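Local coordinates for citrate synthase (PDB 2IBP) that condenses oxaloacetate with acetyl-CoA to give citrate and CoA in the tricarboxylic acid cycle, working as a homodimer of topologically interlinked chains, at the interface of chains A and B. Sequence-based numbering; all coordinates share one arbitrary frame. Chains: chain A/B, Citrate synthase.

Contacts 1 and 2 are two stretches of one exchange: the C-terminal arm of chain B runs over chain A, and B:Tyr395, at the end of strand 392-395, belongs to both. The centres of their C-alpha atoms are about 12 Å apart. The C-alpha centre of contact 3 is about 23 Å from that of contact 1 and about 30 Å from that of contact 2; it joins the helical bodies, helix 233-244 of both chains taking part. The two-fold axis repeats every contact with the chains exchanged. Packing of the bodies is supplemented by reciprocal arms, which a disulfide between Cys19 and Cys394 within each chain builds into interlinked loops.

Contact 1: the interface of chains A and B. Residues chain A 30, 32-34, 37, 216; chain B 393-396.
A:Lys32, A:Ser33 and A:Thr34 pair with B:Ala393, B:Cys394 and B:Tyr395 as parallel beta strands. B:Cys394 N gives a hydrogen bond to A:Lys32 O, A:Thr34 N to B:Cys394 O, and B:Ile396 N continues the register onto A:Thr34 O, each 2.8 Å between N and O. The tight part lies on the face that carries the B:Ala393 methyl. A:Thr34 has OG1 anti to its backbone N (chi1 -172°), which turns CG2 toward B:Ala393, 3.5 Å from its CB. CG of A:Lys32 closes on the same methyl, 3.8 Å from B:Ala393 CB, and its chain then runs on extended. On the opposite face the stretch around A:Ser33 OG and B:Cys394 is looser. There A:Ser33 OG stands 3.9 Å from B:Cys394 CB without bonding to it, and the cysteine sulfur points away toward its disulfide partner, B:Cys19 of its own chain. B:Ile396 closes this face again, with CG1 3.8 Å from A:Ser33 CB. Its CD1 lies 3.3 Å from A:Thr34 O, flanking the last backbone bond. Strand 30-34 of chain A thereby takes strand 392-395 of chain B, from near the C-terminal end of that chain, as a neighbour in a sheet shared between subunits.

Contact 2: the interface of chains A and B. Residues chain A 38, 47, 49-50, 52; chain B 395, 398-400.
This is an arm-exchange interface, in which B:Tyr395 and the tail residues B:His399 and B:Asp400 clasp A:Asp38 and A:Trp47 of the partner and help hold the dimer together. B:Tyr395, with CG anti to its backbone N (chi1 -177°), offers a ring face to A:Asp38, whose CB sits over the ring centre, 3.4 Å from the centroid. The carboxylate lies stacked, nearly parallel to the ring. The tyrosine is fixed at its far end, where the phenol OH gives a hydrogen bond to the carbonyl O of B:Pro398 (2.6 Å), which lies in the ring plane. A:Asp38 OD2 uses its anti lone pair to accept the NE2-H of B:His399 at 2.6 Å, nearly straight (161° at H) and in the imidazole plane; the carboxylate may favour a charged imidazole. The same imidazole stands on edge over the indole of A:Trp47: its CD2 lies above the middle of the ring system, 3.3 Å from A:Trp47 CD2. The indole N-H points within its own plane to B:Asp400, with NE1 2.9 Å from OD1, and meets that oxygen from above the carboxylate plane. A:Arg52 runs alongside B:Asp400; its NE stays 4.9 Å from OD1, so any charge attraction would act at longer range. The site fastens the tail beyond the disulfide cysteine to the partner, probably contributing to the stability of this thermophilic enzyme.

Contact 3: the interface of chains A and B. Residues chain A 226, 229-232, 235; chain B 111, 114, 242-243, 245-246.
The ring of B:Phe111 carries B:Lys245 CE over the centre of one face and the carboxylate of A:Asp232 at its edge, tip to tip, with OD2 in the ring plane and 3.5 Å from CE1. The A:Asp232 carboxylate is itself gripped on both faces: B:Lys245 NZ forms a salt bridge with OD1 at 2.8 Å from one face, and A:Ser235 OG lies 2.6 Å from OD1 on the other. The lysine bends at chi3 (-67°) and chi4 (-70°), curling its tip across the phenyl face to that oxygen. A:Ser235 OG also pairs with OE1 of the poorly ordered B:Glu114; its hydrogen is shared or alternates between the two oxygens, the glutamate pair being the less certain. Hydroxyls of chain A meet the last turn of helix 233-244 of chain B: A:Ser231 OG binds B:Ala242 O at 2.6 Å, while A:Thr229 OG1, 2.9 Å from a lone pair of B:Ala243 O, is shared with A:Val226 O. A:Val226 packs CG1 3.9 Å from B:Ala242 CB. A:Asp232 caps the start of helix 233-244 by accepting A:Ser235 N at OD2 (3.0 Å). The start of this helix in chain A lies against the end of the same helix in chain B.

Contact 1: the interface of chains A and B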
# COMPACT_ATOMS: atom_id res chain seq x y z
N LEU A 30 9.56 7.94 -14.70
CA LEU A 30 8.63 9.02 -14.43
C LEU A 30 7.20 8.53 -14.26
O LEU A 30 6.73 7.70 -15.04
CB LEU A 30 8.69 10.06 -15.56
CG LEU A 30 10.00 10.85 -15.66
CD1 LEU A 30 10.11 11.58 -16.99
CD2 LEU A 30 10.13 11.85 -14.49
N LYS A 32 4.74 11.11 -13.12
CA LYS A 32 3.96 12.33 -13.20
C LYS A 32 4.87 13.54 -13.17
O LYS A 32 6.07 13.43 -12.97
CB LYS A 32 3.05 12.46 -11.98
CG LYS A 32 3.80 12.71 -10.66
CD LYS A 32 2.84 13.01 -9.53
CE LYS A 32 3.59 13.21 -8.23
NZ LYS A 32 2.68 13.50 -7.11
N SER A 33 4.25 14.69 -13.42
CA SER A 33 4.89 15.98 -13.20
C SER A 33 4.41 16.41 -11.83
O SER A 33 3.29 16.10 -11.42
CB SER A 33 4.49 16.98 -14.27
OG SER A 33 5.09 16.67 -15.51
N THR A 34 5.26 17.15 -11.12
CA THR A 34 4.92 17.59 -9.80
C THR A 34 5.45 18.98 -9.52
O THR A 34 6.40 19.42 -10.16
CB THR A 34 5.56 16.65 -8.74
OG1 THR A 34 5.07 16.97 -7.44
CG2 THR A 34 7.09 16.74 -8.78
N SER A 37 7.90 19.17 -4.43
CA SER A 37 9.25 19.37 -3.94
C SER A 37 10.26 19.04 -5.02
O SER A 37 9.95 18.34 -5.99
CB SER A 37 9.53 18.53 -2.69
OG SER A 37 9.48 17.13 -3.01
N VAL A 216 9.83 11.14 -4.50
CA VAL A 216 8.90 10.01 -4.53
C VAL A 216 9.51 8.66 -4.13
O VAL A 216 9.76 7.79 -4.99
CB VAL A 216 8.22 9.85 -5.92
CG1 VAL A 216 7.04 8.89 -5.80
CG2 VAL A 216 7.73 11.20 -6.43
N ALA B 393 9.34 11.91 -10.32
CA ALA B 393 8.39 12.84 -10.88
C ALA B 393 9.21 13.94 -11.53
O ALA B 393 10.36 14.18 -11.17
CB ALA B 393 7.49 13.40 -9.82
N CYS B 394 8.59 14.61 -12.50
CA CYS B 394 9.22 15.72 -13.19
C CYS B 394 8.81 17.01 -12.48
O CYS B 394 7.64 17.40 -12.49
CB CYS B 394 8.78 15.77 -14.64
SG CYS B 394 9.67 17.05 -15.53
N TYR B 395 9.77 17.69 -11.87
CA TYR B 395 9.43 18.92 -11.17
C TYR B 395 9.23 20.07 -12.13
O TYR B 395 10.13 20.42 -12.90
CB TYR B 395 10.49 19.27 -10.14
CG TYR B 395 10.14 20.49 -9.34
CD1 TYR B 395 9.22 20.42 -8.31
CD2 TYR B 395 10.78 21.70 -9.57
CE1 TYR B 395 8.93 21.53 -7.53
CE2 TYR B 395 10.52 22.81 -8.80
CZ TYR B 395 9.59 22.72 -7.77
OH TYR B 395 9.27 23.82 -7.00
N ILE B 396 8.04 20.65 -12.06
CA ILE B 396 7.67 21.78 -12.91
C ILE B 396 7.19 22.96 -12.08
O ILE B 396 6.46 23.82 -12.56
CB ILE B 396 6.66 21.37 -14.00
CG1 ILE B 396 5.55 20.50 -13.41
CG2 ILE B 396 7.37 20.57 -15.08
CD1 ILE B 396 4.71 21.16 -12.39

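Contact 2: the interface of chains A and B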
# COMPACT_ATOMS: atom_id res chain seq x y z
N ASP A 38 11.47 19.55 -4.85
CA ASP A 38 12.52 19.32 -5.81
C ASP A 38 13.83 19.28 -5.08
O ASP A 38 14.00 19.98 -4.09
CB ASP A 38 12.58 20.45 -6.84
CG ASP A 38 13.45 20.11 -8.05
OD1 ASP A 38 13.54 18.91 -8.40
OD2 ASP A 38 14.03 21.03 -8.65
N TRP A 47 13.79 22.19 -2.26
CA TRP A 47 12.69 23.17 -2.28
C TRP A 47 11.36 22.50 -2.00
O TRP A 47 11.12 21.38 -2.45
CB TRP A 47 12.53 23.82 -3.66
CG TRP A 47 13.65 24.67 -4.17
CD1 TRP A 47 13.75 26.03 -4.10
CD2 TRP A 47 14.77 24.22 -4.93
NE1 TRP A 47 14.90 26.45 -4.72
CE2 TRP A 47 15.52 25.36 -5.27
CE3 TRP A 47 15.22 22.96 -5.34
CZ2 TRP A 47 16.70 25.28 -6.03
CZ3 TRP A 47 16.37 22.89 -6.11
CH2 TRP A 47 17.11 24.04 -6.43
N ARG A 49 7.55 23.53 -2.88
CA ARG A 49 6.67 24.48 -3.57
C ARG A 49 7.43 25.77 -3.96
O ARG A 49 6.87 26.87 -3.88
CB ARG A 49 5.46 24.80 -2.70
CG ARG A 49 4.57 23.63 -2.35
CD ARG A 49 3.87 23.05 -3.53
NE ARG A 49 2.76 22.20 -3.13
CZ ARG A 49 1.92 21.62 -3.98
NH1 ARG A 49 2.09 21.77 -5.28
NH2 ARG A 49 0.90 20.91 -3.53
N GLY A 50 8.68 25.62 -4.37
CA GLY A 50 9.49 26.76 -4.80
C GLY A 50 10.33 27.45 -3.74
O GLY A 50 11.16 28.28 -4.07
N ARG A 52 13.16 27.41 -0.67
CA ARG A 52 14.29 26.64 -0.16
C ARG A 52 14.03 26.20 1.27
O ARG A 52 13.49 26.95 2.09
CB ARG A 52 15.58 27.45 -0.23
CG ARG A 52 16.06 27.69 -1.64
CD ARG A 52 17.46 28.27 -1.68
NE ARG A 52 18.45 27.37 -1.09
CZ ARG A 52 19.75 27.62 -1.05
NH1 ARG A 52 20.57 26.76 -0.46
NH2 ARG A 52 20.24 28.73 -1.58
N TYR B 395 9.77 17.69 -11.87
CA TYR B 395 9.43 18.92 -11.17
C TYR B 395 9.23 20.07 -12.13
O TYR B 395 10.13 20.42 -12.90
CB TYR B 395 10.49 19.27 -10.14
CG TYR B 395 10.14 20.49 -9.34
CD1 TYR B 395 9.22 20.42 -8.31
CD2 TYR B 395 10.78 21.70 -9.57
CE1 TYR B 395 8.93 21.53 -7.53
CE2 TYR B 395 10.52 22.81 -8.80
CZ TYR B 395 9.59 22.72 -7.77
OH TYR B 395 9.27 23.82 -7.00
N PRO B 398 8.28 26.28 -9.44
CA PRO B 398 9.33 27.28 -9.53
C PRO B 398 10.45 27.02 -8.54
O PRO B 398 10.39 26.09 -7.74
CB PRO B 398 8.59 28.57 -9.17
CG PRO B 398 7.53 28.13 -8.24
CD PRO B 398 7.15 26.73 -8.63
N HIS B 399 11.49 27.85 -8.61
CA HIS B 399 12.61 27.76 -7.69
C HIS B 399 12.92 29.13 -7.10
O HIS B 399 12.67 30.16 -7.72
CB HIS B 399 13.87 27.29 -8.40
CG HIS B 399 13.86 25.85 -8.79
ND1 HIS B 399 13.99 25.43 -10.10
CD2 HIS B 399 13.74 24.72 -8.05
CE1 HIS B 399 13.97 24.10 -10.13
NE2 HIS B 399 13.83 23.65 -8.90
N ASP B 400 13.41 29.12 -5.86
CA ASP B 400 13.87 30.33 -5.19
C ASP B 400 12.84 31.43 -4.96
O ASP B 400 13.16 32.62 -5.06
CB ASP B 400 15.08 30.88 -5.94
CG ASP B 400 16.21 29.88 -6.02
OD1 ASP B 400 16.28 29.01 -5.13
OD2 ASP B 400 17.01 29.95 -6.97

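Contact 3: the interface of chains A and B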
# COMPACT_ATOMS: atom_id res chain seq x y z
N VAL A 226 -2.19 3.11 -4.52
CA VAL A 226 -3.45 2.94 -3.87
C VAL A 226 -4.41 4.03 -4.31
O VAL A 226 -5.53 3.75 -4.71
CB VAL A 226 -3.30 2.91 -2.34
CG1 VAL A 226 -4.66 3.01 -1.65
CG2 VAL A 226 -2.54 1.66 -1.92
N THR A 229 -6.46 3.91 -7.81
CA THR A 229 -7.69 3.15 -7.95
C THR A 229 -8.89 3.95 -7.45
O THR A 229 -10.02 3.46 -7.43
CB THR A 229 -7.67 1.86 -7.14
OG1 THR A 229 -7.67 2.15 -5.73
CG2 THR A 229 -6.47 1.00 -7.48
N LEU A 230 -8.60 5.17 -7.00
CA LEU A 230 -9.56 6.06 -6.37
C LEU A 230 -9.95 5.60 -4.98
O LEU A 230 -10.98 6.00 -4.44
CB LEU A 230 -10.77 6.35 -7.24
CG LEU A 230 -10.42 7.07 -8.56
CD1 LEU A 230 -11.72 7.43 -9.27
CD2 LEU A 230 -9.57 8.30 -8.35
N SER A 231 -9.08 4.78 -4.37
CA SER A 231 -9.24 4.38 -2.99
C SER A 231 -9.08 5.64 -2.14
O SER A 231 -8.55 6.65 -2.59
CB SER A 231 -8.21 3.33 -2.60
OG SER A 231 -8.42 2.89 -1.27
N ASP A 232 -9.54 5.57 -0.90
CA ASP A 232 -9.57 6.76 -0.08
C ASP A 232 -8.23 7.20 0.46
O ASP A 232 -7.29 6.43 0.54
CB ASP A 232 -10.55 6.56 1.06
CG ASP A 232 -10.07 5.54 2.05
OD1 ASP A 232 -10.17 4.31 1.76
OD2 ASP A 232 -9.61 5.97 3.12
N SER A 235 -6.77 5.18 3.39
CA SER A 235 -6.20 3.91 2.92
C SER A 235 -4.87 4.13 2.20
O SER A 235 -3.92 3.35 2.36
CB SER A 235 -7.21 3.19 2.03
OG SER A 235 -8.31 2.81 2.83
N PHE B 111 -12.38 -1.48 5.02
CA PHE B 111 -11.59 -0.84 6.08
C PHE B 111 -11.25 -1.87 7.15
O PHE B 111 -10.12 -1.91 7.66
CB PHE B 111 -12.34 0.33 6.73
CG PHE B 111 -12.36 1.56 5.89
CD1 PHE B 111 -11.21 2.32 5.74
CD2 PHE B 111 -13.54 2.04 5.35
CE1 PHE B 111 -11.22 3.49 5.02
CE2 PHE B 111 -13.54 3.20 4.59
CZ PHE B 111 -12.39 3.94 4.46
N GLU B 114 -8.43 -4.15 5.90
CA GLU B 114 -7.13 -3.49 5.97
C GLU B 114 -6.60 -3.51 7.39
O GLU B 114 -5.46 -3.92 7.66
CB GLU B 114 -7.23 -2.01 5.58
CG GLU B 114 -7.46 -1.69 4.16
CD GLU B 114 -7.37 -0.19 3.93
OE1 GLU B 114 -8.40 0.41 3.59
OE2 GLU B 114 -6.30 0.39 4.21
N ALA B 242 -5.93 -2.09 0.44
CA ALA B 242 -6.15 -0.64 0.31
C ALA B 242 -6.38 -0.25 -1.15
O ALA B 242 -7.25 0.54 -1.48
CB ALA B 242 -4.98 0.13 0.89
N ALA B 243 -5.58 -0.81 -2.03
CA ALA B 243 -5.74 -0.53 -3.45
C ALA B 243 -7.01 -1.17 -3.99
O ALA B 243 -7.73 -0.57 -4.79
CB ALA B 243 -4.54 -1.05 -4.24
N LYS B 245 -9.76 -1.71 -2.66
CA LYS B 245 -11.02 -1.08 -2.29
C LYS B 245 -11.43 0.06 -3.21
O LYS B 245 -12.59 0.44 -3.20
CB LYS B 245 -11.07 -0.65 -0.84
CG LYS B 245 -10.31 0.58 -0.48
CD LYS B 245 -10.39 0.85 1.03
CE LYS B 245 -11.77 1.22 1.54
NZ LYS B 245 -12.23 2.60 1.10
N GLY B 246 -10.50 0.56 -4.03
CA GLY B 246 -10.79 1.67 -4.93
C GLY B 246 -11.75 1.25 -6.03
O GLY B 246 -11.63 0.16 -6.57